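Local coordinates for protein KLLA0C04147p (Kluyveromyces lactis, PDB 5WVR) that binds cholesterol in the sterol pocket of its OSBP-related (ORD) domain and probably transfers sterols between membranes, at the cholesterol site. Numbering follows the deposited sequence.

The cholesterol site. Residues 45, 57, 62, 66, 72, 75, 79, 110, 113, 116-120, 169, 180, 182, 205, 208, 210, 220. With CLR (cholesterol), chain B.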
loop_
_atom_site.group_PDB
_atom_site.type_symbol
_atom_site.label_atom_id
_atom_site.label_comp_id
_atom_site.label_asym_id
_atom_site.label_seq_id
_atom_site.Cartn_x
_atom_site.Cartn_y
_atom_site.Cartn_z
ATOM N N LEU A 45 4.254 -21.133 -14.385
ATOM C CA LEU A 45 5.046 -19.902 -14.336
ATOM C C LEU A 45 6.396 -20.090 -15.008
ATOM O O LEU A 45 6.842 -19.240 -15.787
ATOM C CB LEU A 45 5.240 -19.457 -12.883
ATOM C CG LEU A 45 5.734 -18.042 -12.619
ATOM C CD1 LEU A 45 5.031 -17.088 -13.537
ATOM C CD2 LEU A 45 5.493 -17.613 -11.150
ATOM N N MET A 57 9.928 -6.928 -14.121
ATOM C CA MET A 57 8.510 -7.267 -14.246
ATOM C C MET A 57 7.836 -6.454 -15.350
ATOM O O MET A 57 6.956 -6.963 -16.058
ATOM C CB MET A 57 7.785 -7.062 -12.920
ATOM C CG MET A 57 6.261 -7.086 -13.065
ATOM S SD MET A 57 5.317 -6.736 -11.564
ATOM C CE MET A 57 5.763 -5.020 -11.232
ATOM N N LEU A 62 3.349 -11.416 -20.606
ATOM C CA LEU A 62 2.873 -12.581 -19.873
ATOM C C LEU A 62 1.446 -12.941 -20.268
ATOM O O LEU A 62 0.665 -12.069 -20.667
ATOM C CB LEU A 62 2.925 -12.342 -18.344
ATOM C CG LEU A 62 4.216 -11.882 -17.642
ATOM C CD1 LEU A 62 3.919 -11.129 -16.359
ATOM C CD2 LEU A 62 5.112 -13.042 -17.324
ATOM N N PHE A 66 -1.325 -14.752 -15.489
ATOM C CA PHE A 66 -0.375 -14.112 -14.593
ATOM C C PHE A 66 -0.599 -12.602 -14.483
ATOM O O PHE A 66 0.289 -11.873 -14.019
ATOM C CB PHE A 66 1.046 -14.466 -15.041
ATOM C CG PHE A 66 1.405 -15.902 -14.752
ATOM C CD1 PHE A 66 1.252 -16.412 -13.452
ATOM C CD2 PHE A 66 1.820 -16.760 -15.762
ATOM C CE1 PHE A 66 1.548 -17.738 -13.150
ATOM C CE2 PHE A 66 2.112 -18.100 -15.472
ATOM C CZ PHE A 66 1.967 -18.582 -14.157
ATOM N N LEU A 72 -1.055 -1.225 -9.648
ATOM C CA LEU A 72 -0.082 -0.968 -8.596
ATOM C C LEU A 72 -0.549 0.159 -7.688
ATOM O O LEU A 72 -0.262 0.143 -6.490
ATOM C CB LEU A 72 1.292 -0.612 -9.199
ATOM C CG LEU A 72 2.505 -1.374 -8.697
ATOM C CD1 LEU A 72 2.681 -1.211 -7.158
ATOM C CD2 LEU A 72 2.355 -2.820 -9.071
ATOM N N ARG A 75 -2.836 -1.694 -5.254
ATOM C CA ARG A 75 -2.094 -2.561 -4.341
ATOM C C ARG A 75 -1.464 -1.750 -3.207
ATOM O O ARG A 75 -1.472 -2.171 -2.045
ATOM C CB ARG A 75 -1.015 -3.342 -5.100
ATOM C CG ARG A 75 -1.531 -4.416 -6.016
ATOM C CD ARG A 75 -2.493 -5.311 -5.300
ATOM N NE ARG A 75 -1.799 -6.217 -4.394
ATOM C CZ ARG A 75 -1.390 -7.430 -4.738
ATOM N NH1 ARG A 75 -1.606 -7.883 -5.964
ATOM N NH2 ARG A 75 -0.779 -8.191 -3.863
ATOM N N ASP A 79 -2.201 -1.063 1.753
ATOM C CA ASP A 79 -1.626 -0.662 3.038
ATOM C C ASP A 79 -2.705 -0.337 4.067
ATOM O O ASP A 79 -2.495 -0.532 5.268
ATOM C CB ASP A 79 -0.732 0.579 2.869
ATOM C CG ASP A 79 0.617 0.269 2.195
ATOM O OD1 ASP A 79 0.959 -0.923 2.085
ATOM O OD2 ASP A 79 1.344 1.222 1.804
ATOM N N TYR A 110 0.739 -7.438 4.671
ATOM C CA TYR A 110 1.288 -8.504 3.831
ATOM C C TYR A 110 0.428 -9.758 3.763
ATOM O O TYR A 110 0.676 -10.606 2.896
ATOM C CB TYR A 110 2.725 -8.850 4.279
ATOM C CG TYR A 110 3.584 -7.682 3.909
ATOM C CD1 TYR A 110 3.980 -7.476 2.581
ATOM C CD2 TYR A 110 3.885 -6.708 4.854
ATOM C CE1 TYR A 110 4.727 -6.337 2.220
ATOM C CE2 TYR A 110 4.594 -5.578 4.510
ATOM C CZ TYR A 110 5.020 -5.396 3.202
ATOM O OH TYR A 110 5.734 -4.257 2.908
ATOM N N THR A 113 -1.141 -10.367 0.291
ATOM C CA THR A 113 -0.297 -10.740 -0.841
ATOM C C THR A 113 -0.301 -12.242 -1.120
ATOM O O THR A 113 0.029 -12.651 -2.239
ATOM C CB THR A 113 1.150 -10.247 -0.637
ATOM O OG1 THR A 113 1.813 -11.000 0.387
ATOM C CG2 THR A 113 1.180 -8.759 -0.271
ATOM N N ARG A 116 -1.815 -14.458 -4.509
ATOM C CA ARG A 116 -1.945 -13.596 -5.687
ATOM C C ARG A 116 -0.591 -13.510 -6.396
ATOM O O ARG A 116 0.089 -12.487 -6.377
ATOM C CB ARG A 116 -2.475 -12.241 -5.284
ATOM C CG ARG A 116 -3.956 -12.282 -4.883
ATOM C CD ARG A 116 -4.249 -11.175 -3.956
ATOM N NE ARG A 116 -4.410 -9.894 -4.625
ATOM C CZ ARG A 116 -4.713 -8.776 -3.976
ATOM N NH1 ARG A 116 -4.858 -8.789 -2.651
ATOM N NH2 ARG A 116 -4.875 -7.646 -4.640
ATOM N N VAL A 117 -0.203 -14.601 -7.039
ATOM C CA VAL A 117 1.026 -14.619 -7.845
ATOM C C VAL A 117 0.615 -14.142 -9.236
ATOM O O VAL A 117 0.342 -14.921 -10.149
ATOM C CB VAL A 117 1.673 -16.000 -7.862
ATOM C CG1 VAL A 117 3.070 -15.948 -8.516
ATOM C CG2 VAL A 117 1.727 -16.560 -6.434
ATOM N N ALA A 118 0.541 -12.821 -9.392
ATOM C CA ALA A 118 0.077 -12.248 -10.647
ATOM C C ALA A 118 0.610 -10.833 -10.721
ATOM O O ALA A 118 0.913 -10.222 -9.698
ATOM C CB ALA A 118 -1.448 -12.264 -10.756
ATOM N N LYS A 119 0.750 -10.334 -11.938
ATOM C CA LYS A 119 1.301 -9.003 -12.160
ATOM C C LYS A 119 0.168 -7.981 -12.099
ATOM O O LYS A 119 -0.823 -8.139 -12.823
ATOM C CB LYS A 119 2.001 -8.950 -13.514
ATOM C CG LYS A 119 2.498 -7.581 -13.943
ATOM C CD LYS A 119 3.073 -7.668 -15.351
ATOM C CE LYS A 119 3.078 -6.320 -16.064
ATOM N NZ LYS A 119 3.591 -6.460 -17.464
ATOM N N PRO A 120 0.227 -6.969 -11.230
ATOM C CA PRO A 120 -0.778 -5.900 -11.289
ATOM C C PRO A 120 -0.520 -5.031 -12.502
ATOM O O PRO A 120 0.563 -5.040 -13.080
ATOM C CB PRO A 120 -0.565 -5.106 -9.989
ATOM C CG PRO A 120 0.308 -5.933 -9.144
ATOM C CD PRO A 120 1.124 -6.809 -10.072
ATOM N N VAL A 169 9.377 0.287 -6.843
ATOM C CA VAL A 169 9.606 -1.149 -6.741
ATOM C C VAL A 169 10.587 -1.557 -7.824
ATOM O O VAL A 169 10.325 -1.358 -9.020
ATOM C CB VAL A 169 8.299 -1.936 -6.884
ATOM C CG1 VAL A 169 8.592 -3.426 -6.864
ATOM C CG2 VAL A 169 7.322 -1.533 -5.791
ATOM N N PHE A 180 11.646 -8.524 -5.405
ATOM C CA PHE A 180 11.095 -7.159 -5.451
ATOM C C PHE A 180 11.596 -6.368 -4.242
ATOM O O PHE A 180 11.357 -6.760 -3.093
ATOM C CB PHE A 180 9.547 -7.173 -5.490
ATOM C CG PHE A 180 8.974 -7.997 -6.624
ATOM C CD1 PHE A 180 8.919 -9.374 -6.542
ATOM C CD2 PHE A 180 8.498 -7.384 -7.779
ATOM C CE1 PHE A 180 8.420 -10.120 -7.600
ATOM C CE2 PHE A 180 8.001 -8.119 -8.832
ATOM C CZ PHE A 180 7.956 -9.480 -8.754
ATOM N N HIS A 182 11.748 -2.511 -2.314
ATOM C CA HIS A 182 10.956 -1.291 -2.211
ATOM C C HIS A 182 11.890 -0.172 -1.768
ATOM O O HIS A 182 12.323 -0.124 -0.614
ATOM C CB HIS A 182 9.762 -1.500 -1.282
ATOM C CG HIS A 182 8.823 -2.560 -1.776
ATOM N ND1 HIS A 182 7.550 -2.287 -2.229
ATOM C CD2 HIS A 182 8.995 -3.895 -1.933
ATOM C CE1 HIS A 182 6.970 -3.409 -2.619
ATOM N NE2 HIS A 182 7.835 -4.397 -2.467
ATOM N N LYS A 205 9.767 -0.569 3.448
ATOM C CA LYS A 205 9.021 -1.810 3.418
ATOM C C LYS A 205 9.986 -2.973 3.218
ATOM O O LYS A 205 11.096 -2.797 2.700
ATOM C CB LYS A 205 7.978 -1.739 2.298
ATOM C CG LYS A 205 6.924 -0.680 2.564
ATOM C CD LYS A 205 5.897 -0.619 1.420
ATOM C CE LYS A 205 4.678 0.169 1.867
ATOM N NZ LYS A 205 3.807 0.521 0.715
ATOM N N ASN A 208 9.797 -8.504 -1.200
ATOM C CA ASN A 208 8.965 -9.638 -1.586
ATOM C C ASN A 208 9.737 -10.505 -2.571
ATOM O O ASN A 208 10.657 -10.043 -3.241
ATOM C CB ASN A 208 7.656 -9.186 -2.239
ATOM C CG ASN A 208 7.262 -7.804 -1.799
ATOM O OD1 ASN A 208 7.308 -6.869 -2.590
ATOM N ND2 ASN A 208 6.869 -7.661 -0.532
ATOM N N VAL A 210 8.836 -14.047 -5.309
ATOM C CA VAL A 210 8.104 -15.225 -5.740
ATOM C C VAL A 210 9.097 -16.370 -5.758
ATOM O O VAL A 210 10.138 -16.270 -6.408
ATOM C CB VAL A 210 7.473 -15.023 -7.120
ATOM C CG1 VAL A 210 6.683 -16.245 -7.489
ATOM C CG2 VAL A 210 6.601 -13.785 -7.123
ATOM N N VAL A 220 4.228 -16.400 -2.794
ATOM C CA VAL A 220 4.674 -15.067 -2.400
ATOM C C VAL A 220 5.229 -15.125 -0.977
ATOM O O VAL A 220 4.544 -15.545 -0.038
ATOM C CB VAL A 220 3.536 -14.036 -2.503
ATOM C CG1 VAL A 220 4.068 -12.643 -2.206
ATOM C CG2 VAL A 220 2.913 -14.060 -3.882
HETATM C C1 CLR B . 3.490 -5.595 -1.307
HETATM C C2 CLR B . 3.094 -4.509 -0.301
HETATM C C3 CLR B . 3.688 -3.156 -0.701
HETATM C C4 CLR B . 3.150 -2.753 -2.076
HETATM C C5 CLR B . 3.393 -3.869 -3.096
HETATM C C6 CLR B . 3.970 -3.555 -4.321
HETATM C C7 CLR B . 4.285 -4.451 -5.336
HETATM C C8 CLR B . 3.616 -5.818 -5.156
HETATM C C9 CLR B . 3.702 -6.299 -3.701
HETATM C C10 CLR B . 3.023 -5.314 -2.740
HETATM C C11 CLR B . 3.182 -7.736 -3.552
HETATM C C12 CLR B . 3.820 -8.715 -4.547
HETATM C C13 CLR B . 3.637 -8.221 -5.985
HETATM C C14 CLR B . 4.295 -6.843 -6.068
HETATM C C15 CLR B . 4.240 -6.561 -7.569
HETATM C C16 CLR B . 4.785 -7.884 -8.117
HETATM C C17 CLR B . 4.511 -8.927 -7.027
HETATM C C18 CLR B . 2.157 -8.183 -6.390
HETATM C C19 CLR B . 1.497 -5.437 -2.827
HETATM C C20 CLR B . 3.955 -10.236 -7.604
HETATM C C21 CLR B . 3.847 -11.296 -6.507
HETATM C C22 CLR B . 4.859 -10.740 -8.734
HETATM C C23 CLR B . 4.106 -11.544 -9.798
HETATM C C24 CLR B . 4.928 -11.721 -11.079
HETATM C C25 CLR B . 4.190 -12.516 -12.162
HETATM C C26 CLR B . 4.004 -13.979 -11.754
HETATM C C27 CLR B . 4.903 -12.428 -13.512
HETATM O O1 CLR B . 3.323 -2.164 0.263
HETATM O O HOH W 1 3.304 -2.287 2.992
#
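Cholesterol lies in the lipid-binding tunnel of the OSBP-related domain almost wholly buried, with 627 of its 634 Å² hidden by protein. Its apolar body is packed tightly from the D ring to the tip of the tail. Phe180, its CG anti to the carbonyl carbon (chi1 -55°), presents a ring face to the sterol; C16 sits over that face 3.8 Å from the ring centroid, a CH-pi contact, while C17 lies above the rim. Met57 bends at chi3 (65°) to bring its sulphur SD to 3.7 Å from C16. The two angular methyls, C18 and C19, meet Arg75, whose chain folds at chi2 and chi3 so that the guanidinium runs alongside them; Arg116 NH2 lies above the guanidinium plane, offset toward its rim. At the B ring, His182 points its CE1 edge, in the ring plane, at C6, and its NE2 donates to an in-plane lone pair of Asn208 OD1, which is likely to hold the imidazole's rotation. Around the isooctyl tail, both methyls of Leu45 reach cholesterol C26, CD1 at 3.7 Å, with Phe66 CD1 and Val117 CG1 beside it, and Leu62 CD1 touches C27 at 3.3 Å. At the opposite, polar end a water joins the contact. The 3-hydroxyl O1 accepts a bond from Lys205 NZ (2.8 Å), brought there by a chain extended beyond CG, and makes a weak bond to Asp79 OD1. NZ also forms a salt bridge to Asp79 OD2, on its syn lone pair, so lysine and carboxylate hold each other beside the hydroxyl. A methionine at Lys205 would remove the ammonium and would probably leave the hydroxyl less firmly held and Asp79 without its salt-bridge partner. Completing the polar cluster, water 1 lies 2.7 Å from O1 and bridges it to Asp79 OD1 and to the phenol oxygen OH of Tyr110.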